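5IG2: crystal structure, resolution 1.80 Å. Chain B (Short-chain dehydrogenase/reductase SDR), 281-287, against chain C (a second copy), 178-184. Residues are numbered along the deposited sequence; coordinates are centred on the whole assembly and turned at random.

Chain B, residues 281-287: RNPTDPL
Chain C (178-184) LYHDLRN

No direct hydrogen bond from the extended segment's backbone ties it to its partner; instead, a single carboxylate, that of B:Asp285, gathers an arginine and two waters, and a proline lies over a tyrosine. The pair illustrates how an extended, proline-rich segment can dock on a helix through side chains and solvent.

Chain B residues 281-287 form no regular helix or strand; phi runs from -51° to -89° and psi from 126° to 158°, close to polyproline geometry. Chain C residues 178-184 lie within a longer helix. B:Pro283 CA is 7.6 Å from C:Tyr179 CA and B:Asp285 CA 7.0 Å from C:His180 CA; the chains advance in broadly the same sense. The stretches bury 328 Å², most on C:Tyr179 (70 Å²), C:His180 (66 Å²) and B:Pro283 (59 Å²), all buried in the assembly.

C:Tyr179 (chi1 t, chi2 -90°) points toward chain B and offers one ring face to B:Pro283 (C-gamma exo). B:Pro283 CD sits 3.9 Å from the C:Tyr179 ring centroid, 8° off its normal, a CH-pi contact suited to proline, whose compact ring can lie nearly parallel to the aromatic plane. C:His180 (chi1 m, chi2 -57°) starts sideways, but its imidazole packs against chain B: C:His180 CE1 is 3.6 Å from B:Pro283 CB and 3.5 Å from B:Thr284 O.

One helical turn beyond C:Tyr179, exposed C:Arg183 (m, t, p, chi4 82°) pairs by charge with exposed B:Asp285 (chi1 m, chi2 -18°). C:Arg183 NE meets B:Asp285 OD1 at 3.2 Å in a salt bridge, and C:Arg183 NH2 meets B:Asp285 OD2 at 3.4 Å; both hydrogen bonds are weak. One water donates to B:Pro283 O (2.5 Å) and B:Asp285 OD1 (3.0 Å) and accepts from C:Tyr179 OH (2.9 Å). Another links B:Asp285 OD1 to C:His180 ND1, 2.7 Å from each.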

# COMPACT_ATOMS: atom_id res chain seq x y z
N ARG B 281 8.87 20.24 -67.38
CA ARG B 281 8.46 21.26 -66.43
C ARG B 281 9.60 21.51 -65.45
O ARG B 281 10.24 20.57 -65.00
CB ARG B 281 7.23 20.71 -65.68
CG ARG B 281 6.31 21.67 -65.04
CD ARG B 281 5.01 20.94 -64.74
NE ARG B 281 5.16 19.87 -63.74
CZ ARG B 281 4.15 19.11 -63.32
NH1 ARG B 281 2.94 19.28 -63.83
NH2 ARG B 281 4.36 18.17 -62.41
N ASN B 282 9.86 22.78 -65.12
CA ASN B 282 10.88 23.04 -64.12
C ASN B 282 10.50 22.35 -62.81
O ASN B 282 9.32 22.32 -62.45
CB ASN B 282 11.06 24.54 -63.88
CG ASN B 282 11.88 25.20 -64.96
OD1 ASN B 282 12.31 24.55 -65.91
ND2 ASN B 282 12.10 26.50 -64.83
N PRO B 283 11.46 21.77 -62.09
CA PRO B 283 11.12 20.94 -60.92
C PRO B 283 10.19 21.68 -59.96
O PRO B 283 10.47 22.81 -59.55
CB PRO B 283 12.49 20.65 -60.29
CG PRO B 283 13.45 20.65 -61.46
CD PRO B 283 12.91 21.72 -62.40
N THR B 284 9.07 21.05 -59.63
CA THR B 284 8.09 21.68 -58.75
C THR B 284 8.69 21.88 -57.35
O THR B 284 9.28 20.97 -56.78
CB THR B 284 6.83 20.81 -58.67
OG1 THR B 284 6.26 20.66 -59.99
CG2 THR B 284 5.80 21.46 -57.76
N ASP B 285 8.54 23.10 -56.81
CA ASP B 285 9.08 23.38 -55.49
C ASP B 285 8.50 22.41 -54.47
O ASP B 285 7.29 22.16 -54.48
CB ASP B 285 8.75 24.81 -55.04
CG ASP B 285 9.40 25.87 -55.90
OD1 ASP B 285 10.37 25.57 -56.62
OD2 ASP B 285 8.92 27.02 -55.83
N PRO B 286 9.32 21.86 -53.58
CA PRO B 286 8.77 21.02 -52.51
C PRO B 286 7.99 21.85 -51.50
O PRO B 286 8.27 23.03 -51.28
CB PRO B 286 10.03 20.41 -51.86
CG PRO B 286 11.09 21.46 -52.09
CD PRO B 286 10.78 22.04 -53.45
N LEU B 287 6.99 21.22 -50.89
CA LEU B 287 6.22 21.90 -49.87
C LEU B 287 7.09 22.18 -48.64
O LEU B 287 8.12 21.54 -48.42
CB LEU B 287 5.01 21.06 -49.46
CG LEU B 287 3.94 20.84 -50.53
CD1 LEU B 287 2.80 20.03 -49.93
CD2 LEU B 287 3.43 22.18 -51.04
N LEU C 178 20.36 20.70 -56.96
CA LEU C 178 20.98 22.01 -57.17
C LEU C 178 19.94 23.06 -57.54
O LEU C 178 19.98 24.19 -57.05
CB LEU C 178 22.05 21.92 -58.25
CG LEU C 178 22.78 23.22 -58.59
CD1 LEU C 178 23.51 23.77 -57.35
CD2 LEU C 178 23.75 22.99 -59.72
N TYR C 179 19.00 22.70 -58.41
CA TYR C 179 17.92 23.61 -58.76
C TYR C 179 17.18 24.08 -57.51
O TYR C 179 16.96 25.28 -57.32
CB TYR C 179 16.97 22.94 -59.75
CG TYR C 179 15.74 23.76 -60.07
CD1 TYR C 179 14.58 23.63 -59.31
CD2 TYR C 179 15.74 24.65 -61.13
CE1 TYR C 179 13.45 24.37 -59.60
CE2 TYR C 179 14.62 25.40 -61.42
CZ TYR C 179 13.48 25.26 -60.65
OH TYR C 179 12.36 26.01 -60.93
N HIS C 180 16.80 23.14 -56.64
CA HIS C 180 16.09 23.53 -55.43
C HIS C 180 16.99 24.31 -54.48
O HIS C 180 16.54 25.28 -53.85
CB HIS C 180 15.51 22.29 -54.74
CG HIS C 180 14.54 21.52 -55.57
ND1 HIS C 180 13.41 22.08 -56.11
CD2 HIS C 180 14.53 20.21 -55.94
CE1 HIS C 180 12.74 21.16 -56.78
NE2 HIS C 180 13.40 20.02 -56.69
N ASP C 181 18.26 23.91 -54.36
CA ASP C 181 19.17 24.59 -53.44
C ASP C 181 19.43 26.03 -53.87
O ASP C 181 19.45 26.94 -53.03
CB ASP C 181 20.50 23.85 -53.35
CG ASP C 181 20.37 22.52 -52.65
OD1 ASP C 181 19.29 22.22 -52.08
OD2 ASP C 181 21.38 21.77 -52.66
N LEU C 182 19.65 26.25 -55.16
CA LEU C 182 19.87 27.61 -55.65
C LEU C 182 18.68 28.51 -55.33
O LEU C 182 18.86 29.68 -54.95
CB LEU C 182 20.16 27.59 -57.15
CG LEU C 182 21.54 27.03 -57.50
CD1 LEU C 182 21.67 26.84 -59.01
CD2 LEU C 182 22.63 27.97 -56.99
N ARG C 183 17.47 27.99 -55.46
CA ARG C 183 16.29 28.79 -55.14
C ARG C 183 16.16 29.03 -53.64
O ARG C 183 15.76 30.12 -53.22
CB ARG C 183 15.05 28.13 -55.71
CG ARG C 183 15.08 28.10 -57.21
CD ARG C 183 14.04 27.18 -57.78
NE ARG C 183 12.69 27.65 -57.50
CZ ARG C 183 12.08 28.58 -58.23
NH1 ARG C 183 12.69 29.12 -59.27
NH2 ARG C 183 10.85 28.95 -57.91
N ASN C 184 16.51 28.03 -52.83
CA ASN C 184 16.50 28.22 -51.38
C ASN C 184 17.54 29.26 -50.96
O ASN C 184 17.27 30.07 -50.07
CB ASN C 184 16.73 26.90 -50.65
CG ASN C 184 15.47 26.04 -50.61
OD1 ASN C 184 14.37 26.52 -50.87
ND2 ASN C 184 15.64 24.76 -50.27
O HOH W 1 9.91 25.26 -59.53
O HOH W 2 12.69 24.65 -55.71